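Local coordinates for DUF3992 domain-containing protein (Bacillus cereus, PDB 7A02) that builds, as a repeating subunit, the disulfide-linked pili that form appendages on the endospores of Bacillus cereus, at residues 27-32 with 97-101; 33-39 with 92-98; 46-52 with 107-113; 54-60 with 100-106. All coordinates share one frame. Numbering follows the deposited sequence.

How the contacts relate
All four contacts belong to one two-sheet sandwich with the strand connections of a jelly roll. Contact 3 joins two inner strands of one sheet, and none of its touching residues is exposed; contact 2 pairs an edge strand with its neighbour in the other sheet. Antiparallel backbone hydrogen bonding dominates both, unbroken in contact 3 and interrupted by a bulge in contact 2. Contacts 1 and 4, about 16 and 19 Å from the chain centre and mostly exposed, have few cross-segment hydrogen bonds and close approaches at glycines, with W27 on I97 in contact 1 and the E104 acid in contact 4. W27 also packs on I36 of contact 2 and donates through NE1 to E107 O of contact 3.

Contact 1: residues 27-32 with 97-101; sequences WTAAAT and ILGTA
This is a crossing of two strand ends as each runs out into a loop at one end of a jelly-roll sandwich, 27-32 leaving one sheet and 97-101 the other. The end-to-end directions differ by 71°, so no regular pairing develops; the nearest CA pairs are A31 with A101 (4.7 Å) and T32 with L98 (5.8 Å). Residues 27-29 are extended, then A31 (phi/psi -92/46) centres an inverse gamma turn. One weak hydrogen bond joins G99 N to A30 O (3.3 Å, 142°), and A31 CA makes a CA-H...O contact with G99 O (3.1 Å). A CB on G99 would stand 3.0 Å from A29 CB, too tight. W27 (chi1 p) brings CE3 to 3.6 Å from I97 CD1 (chi1 p, chi2 t), and L98 CD1 (chi1 t, chi2 p) lies 3.3 Å from T32 C. A31 CB meets A101 CB at 3.7 Å. W27 packs on I36 of strand 34-38, L51 and V53 of 46-55 and F108 of 104-114; I97 also touches I36.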
loop_
_atom_site.group_PDB
_atom_site.type_symbol
_atom_site.label_atom_id
_atom_site.label_comp_id
_atom_site.label_asym_id
_atom_site.label_seq_id
_atom_site.Cartn_x
_atom_site.Cartn_y
_atom_site.Cartn_z
ATOM N N TRP A 27 -44.200 39.752 9.184
ATOM C CA TRP A 27 -45.480 39.174 8.813
ATOM C C TRP A 27 -46.606 39.761 9.646
ATOM O O TRP A 27 -46.410 40.173 10.795
ATOM C CB TRP A 27 -45.478 37.661 8.983
ATOM C CG TRP A 27 -45.046 37.226 10.327
ATOM C CD1 TRP A 27 -43.795 36.864 10.697
ATOM C CD2 TRP A 27 -45.859 37.105 11.493
ATOM N NE1 TRP A 27 -43.772 36.526 12.020
ATOM C CE2 TRP A 27 -45.032 36.665 12.533
ATOM C CE3 TRP A 27 -47.208 37.325 11.759
ATOM C CZ2 TRP A 27 -45.505 36.442 13.814
ATOM C CZ3 TRP A 27 -47.673 37.104 13.027
ATOM C CH2 TRP A 27 -46.827 36.667 14.039
ATOM N N THR A 28 -47.791 39.778 9.039
ATOM C CA THR A 28 -49.045 40.128 9.689
ATOM C C THR A 28 -50.021 38.978 9.496
ATOM O O THR A 28 -50.208 38.504 8.373
ATOM C CB THR A 28 -49.632 41.408 9.103
ATOM O OG1 THR A 28 -48.610 42.407 9.020
ATOM C CG2 THR A 28 -50.760 41.918 9.974
ATOM N N ALA A 29 -50.652 38.543 10.579
ATOM C CA ALA A 29 -51.455 37.329 10.576
ATOM C C ALA A 29 -52.938 37.661 10.622
ATOM O O ALA A 29 -53.382 38.422 11.485
ATOM C CB ALA A 29 -51.088 36.441 11.763
ATOM N N ALA A 30 -53.701 37.078 9.702
ATOM C CA ALA A 30 -55.149 37.178 9.724
ATOM C C ALA A 30 -55.732 35.954 10.424
ATOM O O ALA A 30 -55.009 35.109 10.950
ATOM C CB ALA A 30 -55.697 37.321 8.308
ATOM N N ALA A 31 -57.059 35.848 10.438
ATOM C CA ALA A 31 -57.697 34.677 11.039
ATOM C C ALA A 31 -57.952 33.576 10.026
ATOM O O ALA A 31 -59.026 32.975 10.001
ATOM C CB ALA A 31 -58.993 35.091 11.725
ATOM N N THR A 32 -56.946 33.273 9.212
ATOM C CA THR A 32 -56.929 32.143 8.297
ATOM C C THR A 32 -55.477 31.730 8.128
ATOM O O THR A 32 -54.561 32.518 8.373
ATOM C CB THR A 32 -57.528 32.472 6.923
ATOM O OG1 THR A 32 -56.912 33.654 6.401
ATOM C CG2 THR A 32 -59.033 32.664 6.990
ATOM N N ILE A 97 -48.871 30.247 8.950
ATOM C CA ILE A 97 -49.127 30.895 10.229
ATOM C C ILE A 97 -50.613 31.191 10.358
ATOM O O ILE A 97 -51.298 31.519 9.384
ATOM C CB ILE A 97 -48.293 32.181 10.418
ATOM C CG1 ILE A 97 -48.641 33.213 9.351
ATOM C CG2 ILE A 97 -46.820 31.874 10.410
ATOM C CD1 ILE A 97 -48.041 34.557 9.607
ATOM N N LEU A 98 -51.110 31.042 11.583
ATOM C CA LEU A 98 -52.513 31.258 11.910
ATOM C C LEU A 98 -52.591 32.130 13.149
ATOM O O LEU A 98 -51.922 31.849 14.146
ATOM C CB LEU A 98 -53.227 29.931 12.156
ATOM C CG LEU A 98 -54.718 30.020 12.450
ATOM C CD1 LEU A 98 -55.448 30.598 11.272
ATOM C CD2 LEU A 98 -55.262 28.654 12.796
ATOM N N GLY A 99 -53.417 33.172 13.096
ATOM C CA GLY A 99 -53.583 34.074 14.215
ATOM C C GLY A 99 -55.035 34.474 14.398
ATOM O O GLY A 99 -55.885 34.222 13.544
ATOM N N THR A 100 -55.294 35.104 15.539
ATOM C CA THR A 100 -56.614 35.626 15.844
ATOM C C THR A 100 -56.936 36.767 14.879
ATOM O O THR A 100 -56.056 37.327 14.223
ATOM C CB THR A 100 -56.661 36.079 17.304
ATOM O OG1 THR A 100 -56.222 35.007 18.143
ATOM C CG2 THR A 100 -58.070 36.459 17.727
ATOM N N ALA A 101 -58.213 37.120 14.778
ATOM C CA ALA A 101 -58.620 38.227 13.915
ATOM C C ALA A 101 -58.356 39.569 14.584
ATOM O O ALA A 101 -59.215 40.444 14.653
ATOM C CB ALA A 101 -60.089 38.081 13.538
#

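Contact 2: residues 33-39 with 92-98; sequences AAIIYAD and FDTVTIL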
loop_
_atom_site.group_PDB
_atom_site.type_symbol
_atom_site.label_atom_id
_atom_site.label_comp_id
_atom_site.label_asym_id
_atom_site.label_seq_id
_atom_site.Cartn_x
_atom_site.Cartn_y
_atom_site.Cartn_z
ATOM N N ALA A 33 -55.266 30.489 7.714
ATOM C CA ALA A 33 -53.908 30.027 7.481
ATOM C C ALA A 33 -53.294 30.816 6.336
ATOM O O ALA A 33 -53.894 30.948 5.267
ATOM C CB ALA A 33 -53.899 28.534 7.169
ATOM N N ALA A 34 -52.097 31.349 6.558
ATOM C CA ALA A 34 -51.404 32.140 5.552
ATOM C C ALA A 34 -50.050 31.517 5.265
ATOM O O ALA A 34 -49.313 31.176 6.194
ATOM C CB ALA A 34 -51.231 33.585 6.013
ATOM N N ILE A 35 -49.730 31.373 3.979
ATOM C CA ILE A 35 -48.449 30.807 3.577
ATOM C C ILE A 35 -47.348 31.821 3.835
ATOM O O ILE A 35 -47.412 32.966 3.372
ATOM C CB ILE A 35 -48.478 30.398 2.099
ATOM C CG1 ILE A 35 -49.662 29.479 1.822
ATOM C CG2 ILE A 35 -47.188 29.715 1.718
ATOM C CD1 ILE A 35 -49.481 28.089 2.360
ATOM N N ILE A 36 -46.321 31.401 4.562
ATOM C CA ILE A 36 -45.214 32.276 4.920
ATOM C C ILE A 36 -43.911 31.835 4.273
ATOM O O ILE A 36 -42.964 32.634 4.210
ATOM C CB ILE A 36 -45.065 32.363 6.453
ATOM C CG1 ILE A 36 -43.970 33.317 6.886
ATOM C CG2 ILE A 36 -44.748 31.022 7.024
ATOM C CD1 ILE A 36 -43.897 33.459 8.373
ATOM N N TYR A 37 -43.847 30.617 3.741
ATOM C CA TYR A 37 -42.642 30.089 3.120
ATOM C C TYR A 37 -43.016 28.878 2.281
ATOM O O TYR A 37 -43.907 28.119 2.657
ATOM C CB TYR A 37 -41.612 29.705 4.182
ATOM C CG TYR A 37 -40.377 29.056 3.630
ATOM C CD1 TYR A 37 -39.351 29.815 3.105
ATOM C CD2 TYR A 37 -40.234 27.688 3.640
ATOM C CE1 TYR A 37 -38.227 29.228 2.606
ATOM C CE2 TYR A 37 -39.113 27.096 3.142
ATOM C CZ TYR A 37 -38.116 27.870 2.627
ATOM O OH TYR A 37 -36.994 27.272 2.135
ATOM N N ALA A 38 -42.336 28.703 1.153
ATOM C CA ALA A 38 -42.625 27.590 0.264
ATOM C C ALA A 38 -41.403 27.281 -0.583
ATOM O O ALA A 38 -40.636 28.176 -0.934
ATOM C CB ALA A 38 -43.819 27.890 -0.638
ATOM N N ASP A 39 -41.238 26.008 -0.925
ATOM C CA ASP A 39 -40.112 25.580 -1.740
ATOM C C ASP A 39 -40.537 24.402 -2.600
ATOM O O ASP A 39 -41.687 23.962 -2.566
ATOM C CB ASP A 39 -38.911 25.203 -0.875
ATOM C CG ASP A 39 -39.195 24.038 0.034
ATOM O OD1 ASP A 39 -38.241 23.474 0.596
ATOM O OD2 ASP A 39 -40.373 23.686 0.201
ATOM N N PHE A 92 -39.696 19.461 4.779
ATOM C CA PHE A 92 -40.962 20.169 4.800
ATOM C C PHE A 92 -41.144 20.899 3.481
ATOM O O PHE A 92 -40.180 21.212 2.783
ATOM C CB PHE A 92 -41.048 21.152 5.970
ATOM C CG PHE A 92 -40.003 22.216 5.946
ATOM C CD1 PHE A 92 -38.763 21.996 6.497
ATOM C CD2 PHE A 92 -40.265 23.442 5.382
ATOM C CE1 PHE A 92 -37.806 22.970 6.474
ATOM C CE2 PHE A 92 -39.313 24.417 5.360
ATOM C CZ PHE A 92 -38.081 24.181 5.906
ATOM N N ASP A 93 -42.398 21.171 3.143
ATOM C CA ASP A 93 -42.733 21.746 1.851
ATOM C C ASP A 93 -43.261 23.168 1.963
ATOM O O ASP A 93 -42.888 24.027 1.164
ATOM C CB ASP A 93 -43.760 20.847 1.154
ATOM C CG ASP A 93 -44.009 21.241 -0.282
ATOM O OD1 ASP A 93 -43.416 22.231 -0.752
ATOM O OD2 ASP A 93 -44.804 20.550 -0.951
ATOM N N THR A 94 -44.121 23.448 2.939
ATOM C CA THR A 94 -44.637 24.794 3.140
ATOM C C THR A 94 -44.664 25.101 4.625
ATOM O O THR A 94 -44.548 24.210 5.466
ATOM C CB THR A 94 -46.043 24.971 2.562
ATOM O OG1 THR A 94 -46.925 24.019 3.161
ATOM C CG2 THR A 94 -46.046 24.774 1.063
ATOM N N VAL A 95 -44.810 26.381 4.951
ATOM C CA VAL A 95 -45.012 26.828 6.322
ATOM C C VAL A 95 -46.198 27.777 6.338
ATOM O O VAL A 95 -46.319 28.641 5.465
ATOM C CB VAL A 95 -43.762 27.517 6.901
ATOM C CG1 VAL A 95 -43.929 27.731 8.379
ATOM C CG2 VAL A 95 -42.530 26.698 6.635
ATOM N N THR A 96 -47.083 27.611 7.317
ATOM C CA THR A 96 -48.240 28.486 7.441
ATOM C C THR A 96 -48.338 29.034 8.852
ATOM O O THR A 96 -47.951 28.378 9.824
ATOM C CB THR A 96 -49.554 27.781 7.102
ATOM O OG1 THR A 96 -49.883 26.857 8.144
ATOM C CG2 THR A 96 -49.447 27.039 5.794
ATOM N N ILE A 97 -48.871 30.247 8.950
ATOM C CA ILE A 97 -49.127 30.895 10.229
ATOM C C ILE A 97 -50.613 31.191 10.358
ATOM O O ILE A 97 -51.298 31.519 9.384
ATOM C CB ILE A 97 -48.293 32.181 10.418
ATOM C CG1 ILE A 97 -48.641 33.213 9.351
ATOM C CG2 ILE A 97 -46.820 31.874 10.410
ATOM C CD1 ILE A 97 -48.041 34.557 9.607
ATOM N N LEU A 98 -51.110 31.042 11.583
ATOM C CA LEU A 98 -52.513 31.258 11.910
ATOM C C LEU A 98 -52.591 32.130 13.149
ATOM O O LEU A 98 -51.922 31.849 14.146
ATOM C CB LEU A 98 -53.227 29.931 12.156
ATOM C CG LEU A 98 -54.718 30.020 12.450
ATOM C CD1 LEU A 98 -55.448 30.598 11.272
ATOM C CD2 LEU A 98 -55.262 28.654 12.796
#
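Four well-formed, unevenly spaced backbone hydrogen bonds tie strand 34-38 to strand 94-98. A34 and I97 form a hydrogen-bonded pair: A34 N donates to I97 O and I97 N to A34 O, both at 2.9 Å. I35 and T96 follow as a non-hydrogen-bonded pair. V95 is then served by two residues, its O taking I36 N at 2.9 Å and 179° while its N gives to Y37 O at 3.0 Å. The register has slipped by one, a beta bulge whose extra residue is I36, with phi/psi of -114/-14. Beyond the A38-T94 pair, only a weak bond from D39 N to D93 O (3.3 Å) remains.

These are the edge strand and its neighbour in one sheet of the jelly-roll sandwich. Across 92-98, D93 and T94 both bond to Y65 of strand 60-66 in a classic bulge, while T96 pairs with V63.

A34, Y37, V95 and I97 share one face. I36 CG2 reaches V95 CB (3.6 Å), and I36 also touches W27 and F108 of the opposite sheet. Y37 CE2 approaches the edge of the F92 ring at F92 CE2 (3.5 Å), neither ring lying over the other's face. D39 OD2 and D93 OD1, like-charged groups, stand 3.5 Å apart, and D39 OD2 is 2.7 Å from D93 O, another acceptor, so neither pair bonds; D93 OD2 receives a weak hydrogen bond from G68 N.

Contact 3: residues 46-52 with 107-113; sequences YASGYLK and EFCMTIR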
loop_
_atom_site.group_PDB
_atom_site.type_symbol
_atom_site.label_atom_id
_atom_site.label_comp_id
_atom_site.label_asym_id
_atom_site.label_seq_id
_atom_site.Cartn_x
_atom_site.Cartn_y
_atom_site.Cartn_z
ATOM N N TYR A 46 -32.673 21.456 5.245
ATOM C CA TYR A 46 -32.560 21.567 6.690
ATOM C C TYR A 46 -32.639 23.041 7.032
ATOM O O TYR A 46 -31.871 23.840 6.493
ATOM C CB TYR A 46 -31.248 20.969 7.191
ATOM C CG TYR A 46 -31.200 19.467 7.138
ATOM C CD1 TYR A 46 -31.019 18.807 5.940
ATOM C CD2 TYR A 46 -31.318 18.711 8.288
ATOM C CE1 TYR A 46 -30.973 17.442 5.886
ATOM C CE2 TYR A 46 -31.270 17.345 8.242
ATOM C CZ TYR A 46 -31.097 16.716 7.038
ATOM O OH TYR A 46 -31.051 15.348 6.982
ATOM N N ALA A 47 -33.561 23.407 7.912
ATOM C CA ALA A 47 -33.795 24.809 8.206
ATOM C C ALA A 47 -33.823 25.038 9.704
ATOM O O ALA A 47 -34.466 24.291 10.439
ATOM C CB ALA A 47 -35.100 25.283 7.584
ATOM N N SER A 48 -33.136 26.085 10.146
ATOM C CA SER A 48 -33.137 26.511 11.536
ATOM C C SER A 48 -33.556 27.968 11.606
ATOM O O SER A 48 -33.301 28.740 10.682
ATOM C CB SER A 48 -31.763 26.350 12.179
ATOM O OG SER A 48 -31.367 24.995 12.205
ATOM N N GLY A 49 -34.204 28.343 12.699
ATOM C CA GLY A 49 -34.608 29.728 12.845
ATOM C C GLY A 49 -35.472 29.962 14.058
ATOM O O GLY A 49 -35.535 29.133 14.963
ATOM N N TYR A 50 -36.132 31.120 14.069
ATOM C CA TYR A 50 -37.017 31.494 15.162
ATOM C C TYR A 50 -38.222 32.236 14.613
ATOM O O TYR A 50 -38.207 32.751 13.495
ATOM C CB TYR A 50 -36.314 32.369 16.207
ATOM C CG TYR A 50 -35.847 33.709 15.693
ATOM C CD1 TYR A 50 -34.533 33.912 15.339
ATOM C CD2 TYR A 50 -36.719 34.775 15.575
ATOM C CE1 TYR A 50 -34.106 35.123 14.875
ATOM C CE2 TYR A 50 -36.299 35.987 15.108
ATOM C CZ TYR A 50 -34.991 36.154 14.760
ATOM O OH TYR A 50 -34.557 37.366 14.294
ATOM N N LEU A 51 -39.269 32.285 15.427
ATOM C CA LEU A 51 -40.444 33.104 15.181
ATOM C C LEU A 51 -40.690 33.955 16.413
ATOM O O LEU A 51 -40.698 33.436 17.535
ATOM C CB LEU A 51 -41.676 32.255 14.886
ATOM C CG LEU A 51 -42.936 33.051 14.571
ATOM C CD1 LEU A 51 -43.019 33.325 13.095
ATOM C CD2 LEU A 51 -44.168 32.326 15.042
ATOM N N LYS A 52 -40.878 35.254 16.201
ATOM C CA LYS A 52 -41.133 36.210 17.269
ATOM C C LYS A 52 -42.474 36.877 17.025
ATOM O O LYS A 52 -42.705 37.431 15.948
ATOM C CB LYS A 52 -40.032 37.264 17.342
ATOM C CG LYS A 52 -40.329 38.357 18.347
ATOM C CD LYS A 52 -39.100 39.160 18.745
ATOM C CE LYS A 52 -38.186 39.490 17.580
ATOM N NZ LYS A 52 -38.919 39.932 16.364
ATOM N N GLU A 107 -41.889 38.913 13.371
ATOM C CA GLU A 107 -40.759 38.648 12.495
ATOM C C GLU A 107 -40.625 37.156 12.221
ATOM O O GLU A 107 -41.270 36.324 12.857
ATOM C CB GLU A 107 -39.460 39.175 13.105
ATOM C CG GLU A 107 -39.321 40.671 13.047
ATOM C CD GLU A 107 -38.024 41.150 13.654
ATOM O OE1 GLU A 107 -38.031 41.534 14.841
ATOM O OE2 GLU A 107 -36.996 41.141 12.946
ATOM N N PHE A 108 -39.769 36.824 11.257
ATOM C CA PHE A 108 -39.515 35.428 10.907
ATOM C C PHE A 108 -38.165 35.332 10.220
ATOM O O PHE A 108 -37.985 35.903 9.142
ATOM C CB PHE A 108 -40.616 34.897 10.006
ATOM C CG PHE A 108 -40.415 33.484 9.564
ATOM C CD1 PHE A 108 -40.640 32.439 10.431
ATOM C CD2 PHE A 108 -40.027 33.199 8.274
ATOM C CE1 PHE A 108 -40.465 31.143 10.025
ATOM C CE2 PHE A 108 -39.853 31.903 7.867
ATOM C CZ PHE A 108 -40.073 30.877 8.744
ATOM N N CYS A 109 -37.230 34.612 10.831
ATOM C CA CYS A 109 -35.879 34.440 10.317
ATOM C C CYS A 109 -35.581 32.963 10.133
ATOM O O CYS A 109 -35.971 32.141 10.962
ATOM C CB CYS A 109 -34.853 35.055 11.262
ATOM S SG CYS A 109 -33.151 34.534 10.977
ATOM N N MET A 110 -34.879 32.624 9.052
ATOM C CA MET A 110 -34.597 31.220 8.778
ATOM C C MET A 110 -33.342 31.070 7.934
ATOM O O MET A 110 -33.188 31.757 6.924
ATOM C CB MET A 110 -35.784 30.567 8.073
ATOM C CG MET A 110 -35.502 29.192 7.535
ATOM S SD MET A 110 -36.871 28.530 6.579
ATOM C CE MET A 110 -38.016 28.151 7.887
ATOM N N THR A 111 -32.459 30.162 8.345
ATOM C CA THR A 111 -31.297 29.764 7.561
ATOM C C THR A 111 -31.519 28.370 6.996
ATOM O O THR A 111 -32.003 27.479 7.695
ATOM C CB THR A 111 -30.015 29.773 8.392
ATOM O OG1 THR A 111 -30.216 29.023 9.590
ATOM C CG2 THR A 111 -29.619 31.179 8.747
ATOM N N ILE A 112 -31.148 28.184 5.736
ATOM C CA ILE A 112 -31.514 27.008 4.961
ATOM C C ILE A 112 -30.251 26.348 4.434
ATOM O O ILE A 112 -29.399 27.019 3.849
ATOM C CB ILE A 112 -32.441 27.386 3.794
ATOM C CG1 ILE A 112 -33.672 28.110 4.319
ATOM C CG2 ILE A 112 -32.830 26.169 3.011
ATOM C CD1 ILE A 112 -34.267 29.069 3.335
ATOM N N ARG A 113 -30.135 25.041 4.626
ATOM C CA ARG A 113 -29.012 24.271 4.113
ATOM C C ARG A 113 -29.494 23.308 3.043
ATOM O O ARG A 113 -30.492 22.612 3.231
ATOM C CB ARG A 113 -28.334 23.476 5.220
ATOM C CG ARG A 113 -27.151 24.149 5.833
ATOM C CD ARG A 113 -26.696 23.383 7.047
ATOM N NE ARG A 113 -25.745 24.120 7.869
ATOM C CZ ARG A 113 -24.548 24.525 7.468
ATOM N NH1 ARG A 113 -24.116 24.256 6.246
ATOM N NH2 ARG A 113 -23.769 25.189 8.305
#
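Y50 lays its ring over C109: CB of C109 stands 4.0 Å from the Y50 ring centroid, 27° off the normal, a CH-pi contact, with C109 SG oblique at 4.8 Å. The pair belongs to the antiparallel centre of a four-stranded jelly-roll sheet, where strands 46-52 and 107-113 run at 164° with axes 4.6 Å apart. The register is unbroken from Y46-R113 to K52-E107. Y46 N to R113 O (3.2 Å) and R113 N to Y46 O (2.8 Å) open the series. S48 N donates to T111 O at 3.0 Å. In return S48 O accepts from T111 N at 2.9 Å. T111 OG1 adds a third bond, 3.3 Å from S48 O. The Y50-C109 rung is looser, its C109 N to Y50 O bond weak at 3.4 Å.

G49 faces M110, their CA atoms only 4.3 Å apart; a CB on G49 would clash, 2.1 Å from C109 O. On that same face A47 CB touches M110 SD (3.8 Å) and L51 CD1 touches F108 CD1 (3.7 Å), apolar groups turned into the sandwich, F108 onto I36 and M110 SD near Y37. On the other face D21 of a second subunit forms a salt bridge with R113 NE and a hydrogen bond with S48 OG. K52 curls, chi3 and chi4 both p, to place NZ a very short 2.4 Å from E107 OE1 in a salt bridge.

Contact 4: residues 54-60 with 100-106; sequences DTGTGPV and TAAAETG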
loop_
_atom_site.group_PDB
_atom_site.type_symbol
_atom_site.label_atom_id
_atom_site.label_comp_id
_atom_site.label_asym_id
_atom_site.label_seq_id
_atom_site.Cartn_x
_atom_site.Cartn_y
_atom_site.Cartn_z
ATOM N N ASP A 54 -44.609 39.905 17.895
ATOM C CA ASP A 54 -44.306 41.230 18.418
ATOM C C ASP A 54 -45.534 41.888 19.033
ATOM O O ASP A 54 -45.537 42.212 20.224
ATOM C CB ASP A 54 -43.726 42.107 17.306
ATOM C CG ASP A 54 -43.040 43.340 17.842
ATOM O OD1 ASP A 54 -42.009 43.194 18.529
ATOM O OD2 ASP A 54 -43.527 44.456 17.572
ATOM N N THR A 55 -46.581 42.093 18.243
ATOM C CA THR A 55 -47.764 42.772 18.748
ATOM C C THR A 55 -49.017 42.007 18.360
ATOM O O THR A 55 -49.032 41.241 17.395
ATOM C CB THR A 55 -47.882 44.209 18.230
ATOM O OG1 THR A 55 -48.036 44.197 16.810
ATOM C CG2 THR A 55 -46.648 45.018 18.595
ATOM N N GLY A 56 -50.073 42.240 19.125
ATOM C CA GLY A 56 -51.363 41.621 18.944
ATOM C C GLY A 56 -51.804 40.951 20.217
ATOM O O GLY A 56 -51.243 41.170 21.294
ATOM N N THR A 57 -52.826 40.115 20.100
ATOM C CA THR A 57 -53.318 39.332 21.218
ATOM C C THR A 57 -53.551 37.903 20.760
ATOM O O THR A 57 -53.721 37.630 19.572
ATOM C CB THR A 57 -54.614 39.904 21.788
ATOM O OG1 THR A 57 -55.081 39.056 22.842
ATOM C CG2 THR A 57 -55.673 39.978 20.707
ATOM N N GLY A 58 -53.547 36.986 21.716
ATOM C CA GLY A 58 -53.816 35.603 21.421
ATOM C C GLY A 58 -52.638 34.937 20.750
ATOM O O GLY A 58 -51.852 35.572 20.044
ATOM N N PRO A 59 -52.495 33.635 20.961
ATOM C CA PRO A 59 -51.330 32.925 20.434
ATOM C C PRO A 59 -51.370 32.823 18.919
ATOM O O PRO A 59 -52.424 32.874 18.286
ATOM C CB PRO A 59 -51.432 31.542 21.083
ATOM C CG PRO A 59 -52.442 31.686 22.174
ATOM C CD PRO A 59 -53.377 32.744 21.722
ATOM N N VAL A 60 -50.182 32.678 18.340
ATOM C CA VAL A 60 -50.010 32.468 16.909
ATOM C C VAL A 60 -49.461 31.064 16.705
ATOM O O VAL A 60 -48.530 30.650 17.406
ATOM C CB VAL A 60 -49.077 33.522 16.294
ATOM C CG1 VAL A 60 -48.903 33.273 14.817
ATOM C CG2 VAL A 60 -49.628 34.903 16.530
ATOM N N THR A 100 -55.294 35.104 15.539
ATOM C CA THR A 100 -56.614 35.626 15.844
ATOM C C THR A 100 -56.936 36.767 14.879
ATOM O O THR A 100 -56.056 37.327 14.223
ATOM C CB THR A 100 -56.661 36.079 17.304
ATOM O OG1 THR A 100 -56.222 35.007 18.143
ATOM C CG2 THR A 100 -58.070 36.459 17.727
ATOM N N ALA A 101 -58.213 37.120 14.778
ATOM C CA ALA A 101 -58.620 38.227 13.915
ATOM C C ALA A 101 -58.356 39.569 14.584
ATOM O O ALA A 101 -59.215 40.444 14.653
ATOM C CB ALA A 101 -60.089 38.081 13.538
ATOM N N ALA A 102 -57.134 39.730 15.077
ATOM C CA ALA A 102 -56.666 40.979 15.648
ATOM C C ALA A 102 -55.417 41.484 14.951
ATOM O O ALA A 102 -54.838 42.482 15.394
ATOM C CB ALA A 102 -56.390 40.816 17.148
ATOM N N ALA A 103 -54.982 40.813 13.886
ATOM C CA ALA A 103 -53.844 41.228 13.072
ATOM C C ALA A 103 -52.577 41.367 13.916
ATOM O O ALA A 103 -51.991 42.442 14.034
ATOM C CB ALA A 103 -54.155 42.524 12.321
ATOM N N GLU A 104 -52.167 40.253 14.510
ATOM C CA GLU A 104 -50.869 40.210 15.161
ATOM C C GLU A 104 -49.777 40.374 14.119
ATOM O O GLU A 104 -49.960 40.055 12.944
ATOM C CB GLU A 104 -50.684 38.892 15.905
ATOM C CG GLU A 104 -51.770 38.587 16.904
ATOM C CD GLU A 104 -52.912 37.816 16.291
ATOM O OE1 GLU A 104 -53.225 38.062 15.112
ATOM O OE2 GLU A 104 -53.496 36.963 16.983
ATOM N N THR A 105 -48.635 40.895 14.545
ATOM C CA THR A 105 -47.518 41.040 13.629
ATOM C C THR A 105 -46.218 40.715 14.341
ATOM O O THR A 105 -46.110 40.827 15.568
ATOM C CB THR A 105 -47.446 42.441 13.023
ATOM O OG1 THR A 105 -46.495 42.440 11.953
ATOM C CG2 THR A 105 -46.999 43.442 14.050
ATOM N N GLY A 106 -45.237 40.312 13.546
ATOM C CA GLY A 106 -43.965 39.888 14.090
ATOM C C GLY A 106 -42.945 39.634 13.004
ATOM O O GLY A 106 -43.111 40.065 11.865
#
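The backbones meet as the ragged end of an antiparallel pair. T55 and T105 form its hydrogen-bonded bridge: T55 N to T105 O at 3.0 Å and 165°, T105 N to T55 O at 2.9 Å. D54 N also reaches T105 O, at 2.9 Å, so D54 and T55 together face T105 in a classic beta bulge. Beyond the bridge 54-60 departs for strand 60-66 of the opposite sheet of the jelly roll, whereas 100-106 arrives from strand 94-98. G56 (phi/psi 125/-166) sits at angles where a CB would jam against the preceding carbonyl and lie 2.3 Å from E104 CG. At G58, likewise, a CB would come 2.7 Å from T100 OG1.

T57 CG2 packs on A102 CB at 3.7 Å, and V60 CG2 on E104 CB at 4.2 Å. T105 OG1 bonds to W27 O of strand 19-29. The E104 acid group turns back within its own segment: OE2 accepts from T100 N at 3.0 Å, and E104 OE2 lies 2.7 Å from T57 O. Between the two segments, backbone bonding is therefore confined to D54, T55 and T105, while buried E104 closes the 100-104 turn and sets the same oxygen against the other loop.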